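Local atomic coordinates of ricin B lectin (Clostridium thermocellum, PDB entry 3VSF), a protein that probably hydrolyses beta-1,3-galactan from the chain end as a family 43 exo-galactanase carrying a galactose-binding beta-trefoil module. Residues A[134-148]-A[178-190]. Numbering follows the deposited sequence.
Sequences WMHWENGINYGQARA and GLPGYMSRDCNVF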
loop_
_atom_site.group_PDB
_atom_site.type_symbol
_atom_site.label_atom_id
_atom_site.label_comp_id
_atom_site.label_asym_id
_atom_site.label_seq_id
_atom_site.Cartn_x
_atom_site.Cartn_y
_atom_site.Cartn_z
ATOM N N TRP A 134 6.760 -17.964 -9.734
ATOM C CA TRP A 134 6.020 -17.607 -10.937
ATOM C C TRP A 134 6.378 -16.197 -11.390
ATOM O O TRP A 134 6.958 -15.424 -10.628
ATOM C CB TRP A 134 4.516 -17.721 -10.695
ATOM C CG TRP A 134 4.053 -19.131 -10.522
ATOM C CD1 TRP A 134 4.190 -19.908 -9.409
ATOM C CD2 TRP A 134 3.376 -19.936 -11.493
ATOM N NE1 TRP A 134 3.640 -21.149 -9.629
ATOM C CE2 TRP A 134 3.133 -21.191 -10.901
ATOM C CE3 TRP A 134 2.950 -19.718 -12.808
ATOM C CZ2 TRP A 134 2.485 -22.222 -11.576
ATOM C CZ3 TRP A 134 2.306 -20.743 -13.477
ATOM C CH2 TRP A 134 2.079 -21.979 -12.860
ATOM N N MET A 135 6.031 -15.864 -12.630
ATOM C CA MET A 135 6.370 -14.559 -13.187
ATOM C C MET A 135 5.669 -14.304 -14.518
ATOM O O MET A 135 4.858 -15.111 -14.972
ATOM C CB MET A 135 7.885 -14.442 -13.367
ATOM C CG MET A 135 8.444 -15.323 -14.472
ATOM S SD MET A 135 10.025 -16.078 -14.044
ATOM C CE MET A 135 9.510 -17.261 -12.803
ATOM N N HIS A 136 5.991 -13.171 -15.135
ATOM C CA HIS A 136 5.429 -12.800 -16.427
ATOM C C HIS A 136 6.536 -12.764 -17.475
ATOM O O HIS A 136 7.561 -12.112 -17.279
ATOM C CB HIS A 136 4.744 -11.436 -16.333
ATOM C CG HIS A 136 4.200 -10.939 -17.636
ATOM N ND1 HIS A 136 3.991 -9.600 -17.893
ATOM C CD2 HIS A 136 3.817 -11.598 -18.754
ATOM C CE1 HIS A 136 3.506 -9.457 -19.113
ATOM N NE2 HIS A 136 3.391 -10.654 -19.657
ATOM N N TRP A 137 6.328 -13.465 -18.586
ATOM C CA TRP A 137 7.354 -13.571 -19.620
ATOM C C TRP A 137 6.937 -12.894 -20.923
ATOM O O TRP A 137 5.786 -12.998 -21.349
ATOM C CB TRP A 137 7.698 -15.040 -19.880
ATOM C CG TRP A 137 8.905 -15.232 -20.750
ATOM C CD1 TRP A 137 10.198 -15.373 -20.338
ATOM C CD2 TRP A 137 8.931 -15.307 -22.180
ATOM N NE1 TRP A 137 11.027 -15.530 -21.422
ATOM C CE2 TRP A 137 10.274 -15.494 -22.565
ATOM C CE3 TRP A 137 7.950 -15.233 -23.174
ATOM C CZ2 TRP A 137 10.659 -15.607 -23.899
ATOM C CZ3 TRP A 137 8.336 -15.347 -24.498
ATOM C CH2 TRP A 137 9.678 -15.532 -24.847
ATOM N N GLU A 138 7.884 -12.203 -21.551
ATOM C CA GLU A 138 7.651 -11.553 -22.837
ATOM C C GLU A 138 8.867 -11.688 -23.750
ATOM O O GLU A 138 9.957 -12.034 -23.297
ATOM C CB GLU A 138 7.287 -10.079 -22.646
ATOM C CG GLU A 138 5.916 -9.850 -22.025
ATOM C CD GLU A 138 4.782 -10.333 -22.911
ATOM O OE1 GLU A 138 3.625 -10.353 -22.440
ATOM O OE2 GLU A 138 5.043 -10.689 -24.080
ATOM N N ASN A 139 8.674 -11.407 -25.035
ATOM C CA ASN A 139 9.728 -11.586 -26.032
ATOM C C ASN A 139 10.956 -10.704 -25.830
ATOM O O ASN A 139 12.083 -11.140 -26.053
ATOM C CB ASN A 139 9.175 -11.368 -27.443
ATOM C CG ASN A 139 8.344 -12.535 -27.929
ATOM O OD1 ASN A 139 8.533 -13.671 -27.492
ATOM N ND2 ASN A 139 7.420 -12.264 -28.843
ATOM N N GLY A 140 10.732 -9.463 -25.414
ATOM C CA GLY A 140 11.799 -8.481 -25.364
ATOM C C GLY A 140 11.773 -7.674 -26.644
ATOM O O GLY A 140 12.498 -6.691 -26.798
ATOM N N ILE A 141 10.926 -8.109 -27.571
ATOM C CA ILE A 141 10.711 -7.407 -28.828
ATOM C C ILE A 141 9.308 -6.814 -28.835
ATOM O O ILE A 141 9.069 -5.757 -29.420
ATOM C CB ILE A 141 10.865 -8.355 -30.033
ATOM C CG1 ILE A 141 12.294 -8.900 -30.104
ATOM C CG2 ILE A 141 10.503 -7.643 -31.326
ATOM C CD1 ILE A 141 13.346 -7.830 -30.310
ATOM N N ASN A 142 8.386 -7.502 -28.172
ATOM C CA ASN A 142 7.004 -7.048 -28.078
ATOM C C ASN A 142 6.286 -7.683 -26.892
ATOM O O ASN A 142 6.915 -8.306 -26.037
ATOM C CB ASN A 142 6.252 -7.353 -29.375
ATOM C CG ASN A 142 6.143 -8.839 -29.650
ATOM O OD1 ASN A 142 6.776 -9.654 -28.981
ATOM N ND2 ASN A 142 5.341 -9.198 -30.646
ATOM N N TYR A 143 4.968 -7.524 -26.848
ATOM C CA TYR A 143 4.162 -8.079 -25.768
ATOM C C TYR A 143 3.079 -9.016 -26.292
ATOM O O TYR A 143 2.015 -9.149 -25.688
ATOM C CB TYR A 143 3.533 -6.959 -24.936
ATOM C CG TYR A 143 4.417 -6.452 -23.818
ATOM C CD1 TYR A 143 4.150 -6.780 -22.494
ATOM C CD2 TYR A 143 5.520 -5.651 -24.084
ATOM C CE1 TYR A 143 4.955 -6.322 -21.468
ATOM C CE2 TYR A 143 6.331 -5.188 -23.063
ATOM C CZ TYR A 143 6.043 -5.527 -21.758
ATOM O OH TYR A 143 6.845 -5.071 -20.736
ATOM N N GLY A 144 3.357 -9.667 -27.417
ATOM C CA GLY A 144 2.410 -10.592 -28.013
ATOM C C GLY A 144 2.356 -11.919 -27.283
ATOM O O GLY A 144 1.322 -12.588 -27.266
ATOM N N GLN A 145 3.474 -12.300 -26.676
ATOM C CA GLN A 145 3.559 -13.558 -25.943
ATOM C C GLN A 145 3.192 -13.362 -24.477
ATOM O O GLN A 145 4.058 -13.395 -23.601
ATOM C CB GLN A 145 4.966 -14.147 -26.054
ATOM C CG GLN A 145 5.459 -14.325 -27.481
ATOM C CD GLN A 145 4.658 -15.351 -28.258
ATOM O OE1 GLN A 145 4.103 -16.288 -27.683
ATOM N NE2 GLN A 145 4.591 -15.177 -29.573
ATOM N N ALA A 146 1.907 -13.154 -24.212
ATOM C CA ALA A 146 1.431 -12.988 -22.845
ATOM C C ALA A 146 1.375 -14.339 -22.146
ATOM O O ALA A 146 0.326 -14.979 -22.093
ATOM C CB ALA A 146 0.065 -12.330 -22.837
ATOM N N ARG A 147 2.511 -14.770 -21.610
ATOM C CA ARG A 147 2.607 -16.087 -20.993
ATOM C C ARG A 147 3.211 -16.017 -19.595
ATOM O O ARG A 147 3.924 -15.072 -19.258
ATOM C CB ARG A 147 3.435 -17.026 -21.872
ATOM C CG ARG A 147 4.862 -16.553 -22.100
ATOM C CD ARG A 147 5.682 -17.571 -22.876
ATOM N NE ARG A 147 5.258 -17.698 -24.267
ATOM C CZ ARG A 147 6.020 -18.202 -25.233
ATOM N NH1 ARG A 147 7.250 -18.617 -24.962
ATOM N NH2 ARG A 147 5.556 -18.283 -26.473
ATOM N N ALA A 148 2.914 -17.028 -18.784
ATOM C CA ALA A 148 3.490 -17.139 -17.452
ATOM C C ALA A 148 4.730 -18.019 -17.497
ATOM O O ALA A 148 4.897 -18.825 -18.412
ATOM C CB ALA A 148 2.470 -17.709 -16.481
ATOM N N GLY A 178 -5.731 -14.450 -31.047
ATOM C CA GLY A 178 -4.800 -14.888 -32.070
ATOM C C GLY A 178 -3.947 -16.091 -31.709
ATOM O O GLY A 178 -3.527 -16.842 -32.590
ATOM N N LEU A 179 -3.686 -16.279 -30.420
ATOM C CA LEU A 179 -2.817 -17.366 -29.979
ATOM C C LEU A 179 -3.546 -18.375 -29.095
ATOM O O LEU A 179 -4.563 -18.050 -28.481
ATOM C CB LEU A 179 -1.592 -16.810 -29.249
ATOM C CG LEU A 179 -0.644 -15.941 -30.080
ATOM C CD1 LEU A 179 0.504 -15.426 -29.224
ATOM C CD2 LEU A 179 -0.118 -16.712 -31.283
ATOM N N PRO A 180 -3.028 -19.612 -29.037
ATOM C CA PRO A 180 -3.594 -20.654 -28.177
ATOM C C PRO A 180 -3.216 -20.432 -26.718
ATOM O O PRO A 180 -2.062 -20.122 -26.422
ATOM C CB PRO A 180 -2.933 -21.929 -28.704
ATOM C CG PRO A 180 -1.629 -21.466 -29.250
ATOM C CD PRO A 180 -1.898 -20.110 -29.840
ATOM N N GLY A 181 -4.183 -20.591 -25.820
ATOM C CA GLY A 181 -3.945 -20.394 -24.403
ATOM C C GLY A 181 -4.303 -18.994 -23.942
ATOM O O GLY A 181 -4.115 -18.019 -24.671
ATOM N N TYR A 182 -4.824 -18.898 -22.723
ATOM C CA TYR A 182 -5.195 -17.615 -22.139
ATOM C C TYR A 182 -3.986 -16.697 -22.006
ATOM O O TYR A 182 -2.899 -17.139 -21.632
ATOM C CB TYR A 182 -5.825 -17.829 -20.762
ATOM C CG TYR A 182 -7.178 -18.499 -20.794
ATOM C CD1 TYR A 182 -8.132 -18.139 -21.734
ATOM C CD2 TYR A 182 -7.500 -19.496 -19.884
ATOM C CE1 TYR A 182 -9.372 -18.749 -21.765
ATOM C CE2 TYR A 182 -8.736 -20.113 -19.905
ATOM C CZ TYR A 182 -9.668 -19.736 -20.850
ATOM O OH TYR A 182 -10.900 -20.348 -20.875
ATOM N N MET A 183 -4.178 -15.417 -22.311
ATOM C CA MET A 183 -3.127 -14.427 -22.114
ATOM C C MET A 183 -2.827 -14.295 -20.625
ATOM O O MET A 183 -3.712 -14.470 -19.788
ATOM C CB MET A 183 -3.536 -13.072 -22.694
ATOM C CG MET A 183 -3.827 -13.094 -24.187
ATOM S SD MET A 183 -4.070 -11.453 -24.893
ATOM C CE MET A 183 -2.434 -10.752 -24.699
ATOM N N SER A 184 -1.576 -13.991 -20.298
ATOM C CA SER A 184 -1.160 -13.881 -18.905
ATOM C C SER A 184 -0.059 -12.842 -18.734
ATOM O O SER A 184 1.114 -13.120 -18.988
ATOM C CB SER A 184 -0.686 -15.238 -18.381
ATOM O OG SER A 184 -0.176 -15.130 -17.064
ATOM N N ARG A 185 -0.442 -11.644 -18.303
ATOM C CA ARG A 185 0.522 -10.573 -18.070
ATOM C C ARG A 185 0.769 -10.354 -16.579
ATOM O O ARG A 185 1.352 -11.210 -15.913
ATOM C CB ARG A 185 0.069 -9.277 -18.748
ATOM C CG ARG A 185 0.056 -9.357 -20.267
ATOM C CD ARG A 185 0.158 -7.979 -20.899
ATOM N NE ARG A 185 0.424 -8.053 -22.333
ATOM C CZ ARG A 185 -0.499 -7.899 -23.276
ATOM N NH1 ARG A 185 -1.759 -7.656 -22.940
ATOM N NH2 ARG A 185 -0.163 -7.984 -24.556
ATOM N N ASP A 186 0.335 -9.209 -16.061
ATOM C CA ASP A 186 0.487 -8.914 -14.639
ATOM C C ASP A 186 -0.081 -10.055 -13.804
ATOM O O ASP A 186 -1.228 -10.459 -13.993
ATOM C CB ASP A 186 -0.196 -7.593 -14.280
ATOM C CG ASP A 186 0.542 -6.387 -14.830
ATOM O OD1 ASP A 186 1.265 -6.540 -15.837
ATOM O OD2 ASP A 186 0.398 -5.287 -14.255
ATOM N N CYS A 187 0.724 -10.572 -12.882
ATOM C CA CYS A 187 0.351 -11.770 -12.140
ATOM C C CYS A 187 0.682 -11.685 -10.653
ATOM O O CYS A 187 1.262 -10.705 -10.186
ATOM C CB CYS A 187 1.047 -12.991 -12.739
ATOM S SG CYS A 187 2.848 -12.923 -12.623
ATOM N N ASN A 188 0.309 -12.731 -9.921
ATOM C CA ASN A 188 0.604 -12.838 -8.498
ATOM C C ASN A 188 0.217 -14.219 -7.973
ATOM O O ASN A 188 -0.613 -14.903 -8.569
ATOM C CB ASN A 188 -0.127 -11.747 -7.714
ATOM C CG ASN A 188 0.638 -11.302 -6.483
ATOM O OD1 ASN A 188 1.390 -12.076 -5.891
ATOM N ND2 ASN A 188 0.456 -10.045 -6.096
ATOM N N VAL A 189 0.822 -14.626 -6.861
ATOM C CA VAL A 189 0.561 -15.945 -6.293
ATOM C C VAL A 189 -0.091 -15.861 -4.917
ATOM O O VAL A 189 0.043 -14.859 -4.214
ATOM C CB VAL A 189 1.849 -16.780 -6.185
ATOM C CG1 VAL A 189 2.453 -17.004 -7.562
ATOM C CG2 VAL A 189 2.848 -16.098 -5.264
ATOM N N PHE A 190 -0.794 -16.924 -4.538
ATOM C CA PHE A 190 -1.471 -16.981 -3.249
ATOM C C PHE A 190 -1.582 -18.412 -2.730
ATOM O O PHE A 190 -1.923 -19.329 -3.478
ATOM C CB PHE A 190 -2.862 -16.351 -3.348
ATOM C CG PHE A 190 -3.746 -16.648 -2.171
ATOM C CD1 PHE A 190 -4.740 -17.609 -2.260
ATOM C CD2 PHE A 190 -3.583 -15.970 -0.973
ATOM C CE1 PHE A 190 -5.556 -17.886 -1.179
ATOM C CE2 PHE A 190 -4.395 -16.243 0.110
ATOM C CZ PHE A 190 -5.382 -17.202 0.008
#
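H136 lays one face of its imidazole on the backbone of R185, whose CA sits 3.3 Å from the ring centroid and 12° off the normal, a CH-pi contact. Turned away from its own amide N at chi1 177°, H136 carries the ring across to residues 184-186. The R185 side chain then runs alongside the imidazole, CB and CG passing CE1 and NE2, and stays extended as far as NE. At its end NH2 donates a bent hydrogen bond to the backbone O of Y143 (2.7 Å), tilted 25° from that carbonyl's plane. The methyl of A146 lies over one guanidinium face, toward its rim, while E138 OE1 forms only a long salt bridge with R185 NE (3.9 Å). That same OE1 accepts a hydrogen bond from H136 NE2 on its anti side, tilted from both planes, which probably limits rotation of the ring.

Beside this group, the backbone N of S184 bonds to A146 O (2.8 Å), and A146 CB packs on M183 CE. S184 OG instead pairs with S201 OG on strand 197-203. Farther along, C187 SG rests against the backbone of M135, and V189 CG1 meets W134 CB (3.8 Å). W134 NE1 bonds to Y218 O, and D186 forms a salt bridge with R119.

Strands 134-138 and 187-190 run nearly antiparallel, their axes approaching to 6.9 Å, but share no hydrogen bond and belong to different four-stranded antiparallel sheets. One sheet's hairpin, strand and connecting loop, thus packs against the next sheet's first strand and the loop leading into it, like successive blades in the five-bladed beta-propeller of family 43.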